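Local coordinates for actin-binding protein (Saccharomyces cerevisiae, PDB 1HQZ) that binds actin filaments, probably through this N-terminal cofilin-homology domain, and recruits the Arp2/3 complex to filament sides, regulating actin assembly, at residues A[13-18]-A[43-48]; A[30-35]-A[53-58]; A[69-74]-A[130-135]; A[79-84]-A[113-118]. One frame throughout, in Å; residues are numbered along the deposited sequence.

Contact 1 (A[13-18]-A[43-48]); sequences REIDAE and YEPEST
Pro45 meets Glu14 and Ile15 where helix 12-24 passes over the edge strand 43-49, and here the two segments are packed most tightly. The proline ring points at the helix and sits against its backbone and first side-chain carbons: Pro45 CD lies 3.7 Å from Glu14 CB, and Pro45 CG is equally close to the carbonyl of Glu14. Ile15 also touches the ring. Its CG1 is anti to the carbonyl carbon (chi1 -67°) and touches Pro45 CD at 3.8 Å, the two side chains crossing obliquely. An extended outer branch then carries Ile15 CD1 past the ring to within 3.5 Å of Tyr43 O. No hydrogen bond links the segments; this half is held by van der Waals contact, one methyl resting against a carbonyl oxygen. Ile15 also reaches Leu110 of helix 93-110, while the Tyr43 side chain leads away from the helix and its OH hydrogen-bonds to Val64 O.

One turn further along the helix the fit is looser. Glu18, bent at chi2, approaches Thr48 at about a right angle, its OE1 4.0 Å from Thr48 CG2, and brushes Pro45 CG with its CG at 4.3 Å. The partly exposed side also brings Glu14 OE2 to 5.0 Å from Glu44 OE2, like charges that would tend to repel; the hydrogen bond of Glu14 OE2 with His11 ND1 may ease this. With the local helix and strand axes 7.2 Å apart and inclined at 51°, this is the helix-on-sheet layer of an ADF-homology fold, in which the N-terminal helix covers one face of the mixed central sheet.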
# COMPACT_ATOMS: atom_id res chain seq x y z
N ARG A 13 11.86 10.99 -2.78
CA ARG A 13 11.88 11.29 -4.21
C ARG A 13 11.29 10.14 -5.01
O ARG A 13 10.38 10.33 -5.81
CB ARG A 13 13.32 11.54 -4.68
CG ARG A 13 13.46 12.62 -5.73
CD ARG A 13 13.28 14.00 -5.11
NE ARG A 13 14.20 14.21 -4.00
CZ ARG A 13 14.17 15.26 -3.18
NH1 ARG A 13 13.27 16.21 -3.35
NH2 ARG A 13 15.05 15.35 -2.19
N GLU A 14 11.84 8.94 -4.80
CA GLU A 14 11.37 7.76 -5.51
C GLU A 14 9.93 7.43 -5.13
O GLU A 14 9.10 7.13 -5.99
CB GLU A 14 12.25 6.55 -5.18
CG GLU A 14 13.73 6.72 -5.50
CD GLU A 14 14.46 7.59 -4.47
OE1 GLU A 14 14.25 8.82 -4.46
OE2 GLU A 14 15.23 7.02 -3.67
N ILE A 15 9.63 7.49 -3.83
CA ILE A 15 8.29 7.19 -3.35
C ILE A 15 7.23 8.14 -3.89
O ILE A 15 6.26 7.70 -4.51
CB ILE A 15 8.23 7.20 -1.80
CG1 ILE A 15 9.06 6.05 -1.24
CG2 ILE A 15 6.79 7.07 -1.34
CD1 ILE A 15 9.03 5.95 0.26
N ASP A 16 7.41 9.44 -3.67
CA ASP A 16 6.43 10.43 -4.14
C ASP A 16 6.18 10.38 -5.64
O ASP A 16 5.07 10.64 -6.10
CB ASP A 16 6.85 11.85 -3.74
CG ASP A 16 6.93 12.03 -2.24
OD1 ASP A 16 6.19 11.34 -1.51
OD2 ASP A 16 7.73 12.88 -1.79
N ALA A 17 7.21 10.05 -6.40
CA ALA A 17 7.09 9.98 -7.85
C ALA A 17 6.07 8.91 -8.25
O ALA A 17 5.26 9.13 -9.15
CB ALA A 17 8.44 9.67 -8.48
N GLU A 18 6.13 7.76 -7.59
CA GLU A 18 5.19 6.68 -7.90
C GLU A 18 3.83 7.03 -7.31
O GLU A 18 2.79 6.83 -7.94
CB GLU A 18 5.70 5.36 -7.32
CG GLU A 18 7.11 4.98 -7.78
CD GLU A 18 7.25 4.96 -9.30
OE1 GLU A 18 6.26 4.69 -10.00
OE2 GLU A 18 8.37 5.20 -9.81
N TYR A 43 12.58 2.79 3.83
CA TYR A 43 11.54 2.38 2.90
C TYR A 43 11.68 3.03 1.54
O TYR A 43 11.90 4.23 1.42
CB TYR A 43 10.15 2.68 3.45
CG TYR A 43 9.63 1.62 4.38
CD1 TYR A 43 10.08 1.54 5.70
CD2 TYR A 43 8.72 0.66 3.93
CE1 TYR A 43 9.62 0.53 6.56
CE2 TYR A 43 8.26 -0.36 4.78
CZ TYR A 43 8.72 -0.41 6.09
OH TYR A 43 8.27 -1.41 6.93
N GLU A 44 11.56 2.21 0.50
CA GLU A 44 11.65 2.68 -0.87
C GLU A 44 10.76 1.81 -1.75
O GLU A 44 10.33 0.73 -1.34
CB GLU A 44 13.10 2.64 -1.36
CG GLU A 44 13.73 1.26 -1.31
CD GLU A 44 15.21 1.31 -1.63
OE1 GLU A 44 15.85 0.23 -1.71
OE2 GLU A 44 15.75 2.42 -1.79
N PRO A 45 10.46 2.27 -2.97
CA PRO A 45 9.61 1.49 -3.88
C PRO A 45 10.22 0.13 -4.14
O PRO A 45 11.37 0.03 -4.53
CB PRO A 45 9.58 2.34 -5.14
CG PRO A 45 9.71 3.73 -4.61
CD PRO A 45 10.80 3.57 -3.57
N GLU A 46 9.46 -0.93 -3.89
CA GLU A 46 9.98 -2.26 -4.15
C GLU A 46 9.48 -2.74 -5.49
O GLU A 46 10.22 -3.31 -6.28
CB GLU A 46 9.54 -3.24 -3.07
CG GLU A 46 10.03 -4.64 -3.35
CD GLU A 46 9.91 -5.55 -2.16
OE1 GLU A 46 8.87 -6.25 -2.03
OE2 GLU A 46 10.85 -5.55 -1.34
N SER A 47 8.20 -2.48 -5.74
CA SER A 47 7.58 -2.90 -6.99
C SER A 47 6.38 -2.03 -7.33
O SER A 47 5.79 -1.38 -6.46
CB SER A 47 7.13 -4.35 -6.89
OG SER A 47 6.33 -4.52 -5.74
N THR A 48 6.05 -2.01 -8.62
CA THR A 48 4.93 -1.26 -9.14
C THR A 48 4.40 -2.11 -10.29
O THR A 48 5.12 -2.97 -10.80
CB THR A 48 5.37 0.13 -9.69
OG1 THR A 48 6.29 -0.06 -10.77
CG2 THR A 48 6.03 0.97 -8.59

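Contact 2 (A[30-35]-A[53-58]); sequences TTWLII and HDFLQL
The backbones of strand 32-37 and the short helix 52-56 come nearest at Trp32 and Phe55, with CA atoms 6.6 Å apart, and no hydrogen bond joins the two segments. Instead, two aromatic side chains slide past each other in opposite directions and each lays its CB over the other's ring. Phe55 CB stands 3.5 Å from the centroid of the Trp32 five-membered ring, only 7° off the normal. In return Trp32 CB covers a face of the Phe55 ring at 4.2 Å from its centroid. The ring planes meet at 40°, an oblique pairing in which Trp32 CE3 and Phe55 CD1 approach to 3.4 Å. Two torsions set this up: Trp32 CG lies between its backbone N and carbonyl carbon (chi1 62°), whereas Phe55 CG is anti to its N.

Aliphatic groups fill in around the pair. Leu58 CD1 abuts the edge of the indole at Trp32 CH2, its side chain crossing the tryptophan at about a right angle. Ile34 CG1 reaches the edge of the phenyl ring, 3.5 Å from Phe55 CE1, and Ile34 CD1 rests 3.7 Å from Leu58 CB. Ala69 of the next strand touches both Trp32 and Phe55, and Phe59 brings a further ring against Phe55. The whole forms an aromatic-centred hydrophobic core between the central sheet and a short helix on the face away from helix 12-24, consistent with the layered alpha/beta architecture of ADF-homology domains.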
# COMPACT_ATOMS: atom_id res chain seq x y z
N THR A 30 1.24 2.18 -14.43
CA THR A 30 1.51 2.19 -13.00
C THR A 30 0.28 2.59 -12.20
O THR A 30 -0.01 3.78 -12.05
CB THR A 30 2.67 3.15 -12.66
OG1 THR A 30 3.80 2.82 -13.48
CG2 THR A 30 3.08 3.02 -11.20
N THR A 31 -0.45 1.60 -11.68
CA THR A 31 -1.65 1.86 -10.89
C THR A 31 -1.50 1.38 -9.45
O THR A 31 -2.42 1.51 -8.64
CB THR A 31 -2.87 1.17 -11.50
OG1 THR A 31 -2.67 -0.25 -11.48
CG2 THR A 31 -3.07 1.64 -12.92
N TRP A 32 -0.36 0.78 -9.14
CA TRP A 32 -0.13 0.33 -7.78
C TRP A 32 1.35 0.38 -7.44
O TRP A 32 2.21 0.39 -8.33
CB TRP A 32 -0.70 -1.07 -7.54
CG TRP A 32 -0.12 -2.18 -8.37
CD1 TRP A 32 -0.68 -2.75 -9.48
CD2 TRP A 32 1.07 -2.92 -8.09
NE1 TRP A 32 0.08 -3.81 -9.90
CE2 TRP A 32 1.16 -3.94 -9.07
CE3 TRP A 32 2.07 -2.83 -7.11
CZ2 TRP A 32 2.21 -4.86 -9.09
CZ3 TRP A 32 3.11 -3.74 -7.13
CH2 TRP A 32 3.17 -4.75 -8.12
N LEU A 33 1.63 0.41 -6.14
CA LEU A 33 2.99 0.50 -5.62
C LEU A 33 3.08 -0.19 -4.27
O LEU A 33 2.15 -0.13 -3.47
CB LEU A 33 3.37 1.98 -5.42
CG LEU A 33 4.47 2.31 -4.38
CD1 LEU A 33 5.84 1.89 -4.91
CD2 LEU A 33 4.45 3.82 -4.08
N ILE A 34 4.21 -0.83 -4.01
CA ILE A 34 4.45 -1.46 -2.73
C ILE A 34 5.79 -0.94 -2.25
O ILE A 34 6.79 -1.02 -2.98
CB ILE A 34 4.56 -3.01 -2.82
CG1 ILE A 34 3.18 -3.62 -3.13
CG2 ILE A 34 5.11 -3.56 -1.50
CD1 ILE A 34 3.17 -5.16 -3.16
N ILE A 35 5.83 -0.36 -1.05
CA ILE A 35 7.10 0.12 -0.52
C ILE A 35 7.56 -0.83 0.57
O ILE A 35 6.77 -1.25 1.42
CB ILE A 35 7.01 1.56 0.05
CG1 ILE A 35 6.02 1.61 1.21
CG2 ILE A 35 6.63 2.54 -1.07
CD1 ILE A 35 5.98 2.94 1.91
N HIS A 53 -4.62 -7.39 -9.61
CA HIS A 53 -4.48 -8.81 -9.28
C HIS A 53 -3.00 -9.10 -8.96
O HIS A 53 -2.71 -9.83 -8.02
CB HIS A 53 -4.98 -9.66 -10.46
CG HIS A 53 -4.87 -11.14 -10.23
ND1 HIS A 53 -3.83 -11.90 -10.72
CD2 HIS A 53 -5.66 -11.99 -9.54
CE1 HIS A 53 -3.99 -13.16 -10.34
NE2 HIS A 53 -5.09 -13.24 -9.62
N ASP A 54 -2.07 -8.52 -9.73
CA ASP A 54 -0.64 -8.74 -9.48
C ASP A 54 -0.25 -8.12 -8.13
O ASP A 54 0.50 -8.70 -7.35
CB ASP A 54 0.20 -8.11 -10.59
CG ASP A 54 0.39 -9.04 -11.79
OD1 ASP A 54 -0.27 -10.10 -11.87
OD2 ASP A 54 1.21 -8.69 -12.67
N PHE A 55 -0.78 -6.93 -7.88
CA PHE A 55 -0.53 -6.19 -6.65
C PHE A 55 -0.73 -7.07 -5.41
O PHE A 55 0.15 -7.20 -4.56
CB PHE A 55 -1.47 -4.98 -6.60
CG PHE A 55 -1.44 -4.20 -5.30
CD1 PHE A 55 -0.25 -3.68 -4.81
CD2 PHE A 55 -2.63 -3.93 -4.62
CE1 PHE A 55 -0.24 -2.88 -3.66
CE2 PHE A 55 -2.64 -3.14 -3.48
CZ PHE A 55 -1.44 -2.61 -3.00
N LEU A 56 -1.90 -7.69 -5.33
CA LEU A 56 -2.24 -8.52 -4.18
C LEU A 56 -1.31 -9.71 -3.96
O LEU A 56 -1.23 -10.24 -2.85
CB LEU A 56 -3.68 -8.98 -4.30
CG LEU A 56 -4.65 -7.79 -4.35
CD1 LEU A 56 -6.07 -8.28 -4.62
CD2 LEU A 56 -4.58 -7.02 -3.04
N GLN A 57 -0.59 -10.09 -5.00
CA GLN A 57 0.33 -11.22 -4.91
C GLN A 57 1.79 -10.81 -4.78
O GLN A 57 2.68 -11.66 -4.86
CB GLN A 57 0.22 -12.06 -6.16
CG GLN A 57 -1.15 -12.65 -6.40
CD GLN A 57 -1.12 -13.53 -7.61
OE1 GLN A 57 -1.17 -13.06 -8.75
NE2 GLN A 57 -1.01 -14.83 -7.39
N LEU A 58 2.06 -9.54 -4.56
CA LEU A 58 3.45 -9.12 -4.52
C LEU A 58 4.01 -8.71 -3.17
O LEU A 58 5.07 -8.09 -3.12
CB LEU A 58 3.69 -7.99 -5.53
CG LEU A 58 3.32 -8.21 -7.00
CD1 LEU A 58 4.49 -7.77 -7.87
CD2 LEU A 58 3.04 -9.66 -7.29

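Contact 3 (A[69-74]-A[130-135]); sequences ARVSPP and ELLMKI
Helix 128-136 packs on the central sheet of the ADF-homology domain where strand 65-71 runs out into a proline-containing loop, and Leu132 and Ile135, one helical turn apart, are its two contact residues. Val71, the last residue of the strand, faces both of them. Its CG1, anti to the backbone N, meets Leu132 CD2 at 3.8 Å, while Val71 CB lies 3.9 Å from Ile135 CD1; each pair of side chains crosses at about a right angle. Past the strand end, Pro73 turns its ring to the helix. Pro73 CD touches Ile135 CG2 at 3.7 Å, and Pro73 CB comes within 3.5 Å of the backbone oxygen Leu132 O. The more exposed Pro74 extends the contact, with its CD 3.9 Å from Leu132 CD1. The two methyls of Leu132 are thus divided between the buried valine and the outer proline, whereas Ile135 uses both its branches on the buried side.

No hydrogen bond spans the two segments. Phe52 of helix 52-56 touches both Val71 and Leu132, and Ile82 of the adjacent strand and Val116 of the one beyond it touch Ile135. The result is an apolar helix-on-sheet interface, by which the C-terminal helix covers its share of the sheet in this ADF-homology fold.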
# COMPACT_ATOMS: atom_id res chain seq x y z
N ALA A 69 -2.82 1.45 -4.23
CA ALA A 69 -3.33 1.12 -5.54
C ALA A 69 -4.55 1.92 -5.93
O ALA A 69 -5.40 2.24 -5.09
CB ALA A 69 -3.64 -0.37 -5.62
N ARG A 70 -4.63 2.24 -7.21
CA ARG A 70 -5.76 2.98 -7.73
C ARG A 70 -6.58 1.95 -8.48
O ARG A 70 -6.12 1.36 -9.46
CB ARG A 70 -5.29 4.09 -8.67
CG ARG A 70 -6.43 4.93 -9.21
CD ARG A 70 -5.89 6.20 -9.84
NE ARG A 70 -6.93 7.22 -9.99
CZ ARG A 70 -7.59 7.45 -11.11
NH1 ARG A 70 -7.31 6.73 -12.18
NH2 ARG A 70 -8.51 8.40 -11.19
N VAL A 71 -7.81 1.73 -8.02
CA VAL A 71 -8.66 0.72 -8.63
C VAL A 71 -10.08 1.18 -8.92
O VAL A 71 -10.64 2.02 -8.22
CB VAL A 71 -8.76 -0.53 -7.73
CG1 VAL A 71 -9.23 -1.71 -8.54
CG2 VAL A 71 -7.41 -0.81 -7.07
N SER A 72 -10.65 0.58 -9.96
CA SER A 72 -12.02 0.85 -10.36
C SER A 72 -12.72 -0.50 -10.33
O SER A 72 -12.53 -1.33 -11.22
CB SER A 72 -12.09 1.44 -11.76
OG SER A 72 -13.44 1.56 -12.17
N PRO A 73 -13.54 -0.75 -9.30
CA PRO A 73 -14.24 -2.02 -9.20
C PRO A 73 -15.17 -2.20 -10.39
O PRO A 73 -15.70 -1.22 -10.92
CB PRO A 73 -15.01 -1.89 -7.89
CG PRO A 73 -15.34 -0.44 -7.87
CD PRO A 73 -14.03 0.20 -8.29
N PRO A 74 -15.36 -3.45 -10.84
CA PRO A 74 -16.25 -3.68 -11.98
C PRO A 74 -17.67 -3.29 -11.55
O PRO A 74 -18.19 -3.81 -10.57
CB PRO A 74 -16.11 -5.18 -12.22
CG PRO A 74 -14.71 -5.47 -11.75
CD PRO A 74 -14.66 -4.68 -10.47
N GLU A 130 -13.21 -9.46 -2.25
CA GLU A 130 -13.53 -8.85 -0.97
C GLU A 130 -13.10 -7.37 -0.99
O GLU A 130 -13.83 -6.49 -0.54
CB GLU A 130 -12.81 -9.62 0.14
CG GLU A 130 -12.43 -8.79 1.36
CD GLU A 130 -13.57 -8.58 2.33
OE1 GLU A 130 -14.68 -8.22 1.88
OE2 GLU A 130 -13.34 -8.78 3.54
N LEU A 131 -11.91 -7.12 -1.53
CA LEU A 131 -11.39 -5.76 -1.59
C LEU A 131 -12.11 -4.89 -2.61
O LEU A 131 -12.34 -3.70 -2.37
CB LEU A 131 -9.88 -5.78 -1.87
CG LEU A 131 -8.99 -6.40 -0.79
CD1 LEU A 131 -7.55 -6.43 -1.26
CD2 LEU A 131 -9.10 -5.61 0.50
N LEU A 132 -12.47 -5.47 -3.75
CA LEU A 132 -13.17 -4.70 -4.77
C LEU A 132 -14.52 -4.26 -4.22
O LEU A 132 -15.06 -3.23 -4.62
CB LEU A 132 -13.35 -5.54 -6.05
CG LEU A 132 -12.07 -5.85 -6.84
CD1 LEU A 132 -12.40 -6.68 -8.06
CD2 LEU A 132 -11.39 -4.55 -7.27
N MET A 133 -15.04 -5.03 -3.28
CA MET A 133 -16.32 -4.72 -2.64
C MET A 133 -16.15 -3.55 -1.68
O MET A 133 -16.96 -2.63 -1.65
CB MET A 133 -16.85 -5.92 -1.88
CG MET A 133 -18.18 -5.67 -1.22
SD MET A 133 -18.64 -7.02 -0.16
CE MET A 133 -17.80 -6.51 1.38
N LYS A 134 -15.08 -3.62 -0.88
CA LYS A 134 -14.78 -2.55 0.08
C LYS A 134 -14.54 -1.25 -0.67
O LYS A 134 -14.95 -0.17 -0.22
CB LYS A 134 -13.55 -2.91 0.91
CG LYS A 134 -13.77 -4.07 1.85
CD LYS A 134 -12.62 -4.22 2.83
CE LYS A 134 -12.86 -5.34 3.82
NZ LYS A 134 -11.93 -5.23 4.98
N ILE A 135 -13.87 -1.35 -1.81
CA ILE A 135 -13.57 -0.18 -2.63
C ILE A 135 -14.87 0.42 -3.16
O ILE A 135 -15.07 1.64 -3.15
CB ILE A 135 -12.61 -0.57 -3.78
CG1 ILE A 135 -11.21 -0.81 -3.21
CG2 ILE A 135 -12.58 0.51 -4.85
CD1 ILE A 135 -10.21 -1.32 -4.21

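Contact 4 (A[79-84]-A[113-118]); sequences EKIIII and GYHVQV
Ile81 and His115 mark the start of a parallel pairing between strands 80-86 and 116-120, the two strands of a beta-alpha-beta crossover made through helix 93-110. At this end both polar backbone atoms of Ile81 are taken. Ile81 N donates to the imidazole nitrogen His115 ND1 at 2.8 Å, almost straight at 175°, with the donor tilted 18° from the ring plane; the ring nitrogen thus stands in for a backbone acceptor before the regular pairing begins. Since it accepts here, ND1 is expected to be the unprotonated nitrogen. Ile81 O accepts twice, from His115 N at 2.6 Å and from Val116 N at 3.0 Å, the latter in the carbonyl plane. The strands then settle into register: Ile83 N donates to Val116 O, and Ile83 O receives Val118 N at 3.1 Å. The backbone N of Ile82 is satisfied on the other side by Ala69 of strand 65-71.

Side chains pack on both faces around these bonds. Lys80 CG lies over one face of the imidazole, 4.1 Å from its centroid, while Lys80 NZ bonds to Ile135 O of the C-terminal helix. Ile82, Val116 and Val118 share the sheet face covered by that helix. On the other face, Ile83 CD1, anti to CA across chi2 (169°), rests over the Tyr114 ring, 3.7 Å from its centroid.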
# COMPACT_ATOMS: atom_id res chain seq x y z
N GLU A 79 -12.75 5.66 -9.96
CA GLU A 79 -11.46 5.14 -9.57
C GLU A 79 -11.21 5.53 -8.12
O GLU A 79 -11.33 6.70 -7.77
CB GLU A 79 -10.36 5.74 -10.44
CG GLU A 79 -10.41 5.37 -11.91
CD GLU A 79 -9.80 4.02 -12.19
OE1 GLU A 79 -9.15 3.46 -11.28
OE2 GLU A 79 -9.95 3.52 -13.32
N LYS A 80 -10.88 4.56 -7.29
CA LYS A 80 -10.63 4.84 -5.89
C LYS A 80 -9.26 4.36 -5.44
O LYS A 80 -8.63 3.52 -6.08
CB LYS A 80 -11.74 4.25 -5.03
CG LYS A 80 -13.08 4.94 -5.27
CD LYS A 80 -14.19 4.29 -4.48
CE LYS A 80 -15.51 4.97 -4.78
NZ LYS A 80 -16.66 4.20 -4.23
N ILE A 81 -8.80 4.91 -4.33
CA ILE A 81 -7.49 4.56 -3.81
C ILE A 81 -7.57 3.69 -2.56
O ILE A 81 -8.32 3.98 -1.61
CB ILE A 81 -6.67 5.85 -3.49
CG1 ILE A 81 -6.22 6.57 -4.77
CG2 ILE A 81 -5.39 5.48 -2.77
CD1 ILE A 81 -7.29 6.85 -5.77
N ILE A 82 -6.79 2.61 -2.57
CA ILE A 82 -6.75 1.73 -1.42
C ILE A 82 -5.30 1.65 -0.93
O ILE A 82 -4.36 1.67 -1.72
CB ILE A 82 -7.27 0.30 -1.77
CG1 ILE A 82 -7.12 -0.62 -0.55
CG2 ILE A 82 -6.53 -0.26 -2.98
CD1 ILE A 82 -7.77 -2.00 -0.70
N ILE A 83 -5.12 1.64 0.39
CA ILE A 83 -3.78 1.51 0.92
C ILE A 83 -3.81 0.25 1.76
O ILE A 83 -4.82 -0.05 2.42
CB ILE A 83 -3.36 2.70 1.79
CG1 ILE A 83 -4.33 2.89 2.95
CG2 ILE A 83 -3.30 3.94 0.93
CD1 ILE A 83 -3.83 3.88 3.99
N ILE A 84 -2.72 -0.50 1.72
CA ILE A 84 -2.64 -1.74 2.47
C ILE A 84 -1.47 -1.76 3.43
O ILE A 84 -0.34 -1.50 3.04
CB ILE A 84 -2.55 -2.95 1.50
CG1 ILE A 84 -3.90 -3.11 0.79
CG2 ILE A 84 -2.17 -4.22 2.25
CD1 ILE A 84 -3.91 -4.15 -0.29
N GLY A 113 -5.02 10.62 0.86
CA GLY A 113 -6.07 10.59 -0.15
C GLY A 113 -6.64 9.23 -0.48
O GLY A 113 -7.21 9.04 -1.55
N TYR A 114 -6.51 8.28 0.44
CA TYR A 114 -7.03 6.93 0.22
C TYR A 114 -8.51 6.85 0.55
O TYR A 114 -9.02 7.59 1.39
CB TYR A 114 -6.25 5.94 1.09
CG TYR A 114 -6.34 6.23 2.57
CD1 TYR A 114 -7.40 5.75 3.34
CD2 TYR A 114 -5.38 7.04 3.19
CE1 TYR A 114 -7.51 6.07 4.69
CE2 TYR A 114 -5.49 7.37 4.54
CZ TYR A 114 -6.56 6.88 5.28
OH TYR A 114 -6.67 7.23 6.61
N HIS A 115 -9.21 5.96 -0.14
CA HIS A 115 -10.63 5.79 0.12
C HIS A 115 -10.84 4.60 1.03
O HIS A 115 -11.78 4.58 1.83
CB HIS A 115 -11.40 5.58 -1.18
CG HIS A 115 -11.34 6.74 -2.11
ND1 HIS A 115 -10.34 6.88 -3.05
CD2 HIS A 115 -12.11 7.85 -2.20
CE1 HIS A 115 -10.51 8.03 -3.69
NE2 HIS A 115 -11.57 8.64 -3.19
N VAL A 116 -9.95 3.61 0.92
CA VAL A 116 -10.03 2.39 1.71
C VAL A 116 -8.69 2.04 2.35
O VAL A 116 -7.64 2.13 1.70
CB VAL A 116 -10.47 1.21 0.84
CG1 VAL A 116 -10.60 -0.04 1.69
CG2 VAL A 116 -11.78 1.53 0.16
N GLN A 117 -8.73 1.66 3.62
CA GLN A 117 -7.54 1.28 4.36
C GLN A 117 -7.73 -0.12 4.92
O GLN A 117 -8.67 -0.37 5.65
CB GLN A 117 -7.27 2.24 5.52
CG GLN A 117 -6.03 1.86 6.32
CD GLN A 117 -5.74 2.78 7.50
OE1 GLN A 117 -4.72 2.64 8.15
NE2 GLN A 117 -6.63 3.72 7.77
N VAL A 118 -6.81 -1.02 4.57
CA VAL A 118 -6.86 -2.40 5.02
C VAL A 118 -5.57 -2.86 5.68
O VAL A 118 -4.48 -2.46 5.29
CB VAL A 118 -7.16 -3.36 3.83
CG1 VAL A 118 -7.03 -4.81 4.28
CG2 VAL A 118 -8.57 -3.12 3.30

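In the fold
From the N terminus, contact 1 starts on helix 12-24 and closes its loop at strand 43-49, but contact 2 opens between them, at strand 32-37, and closes at helix 52-56, so the two cross. Their strands are neighbours in the sheet, joined through Ile34 to Glu46 and Ser47. Contact 3 follows in series, opening on strand 65-71 and closing at the C-terminal helix 128-136. Contact 4 lies wholly within that span: it opens on strand 80-86, which pairs with strand 65-71, and closes at strand 116-120, the end of the crossover through helix 93-110. Contact 1 brings a helix to one sheet face, contacts 2 and 3 to the other, meeting where Leu56 touches Leu131.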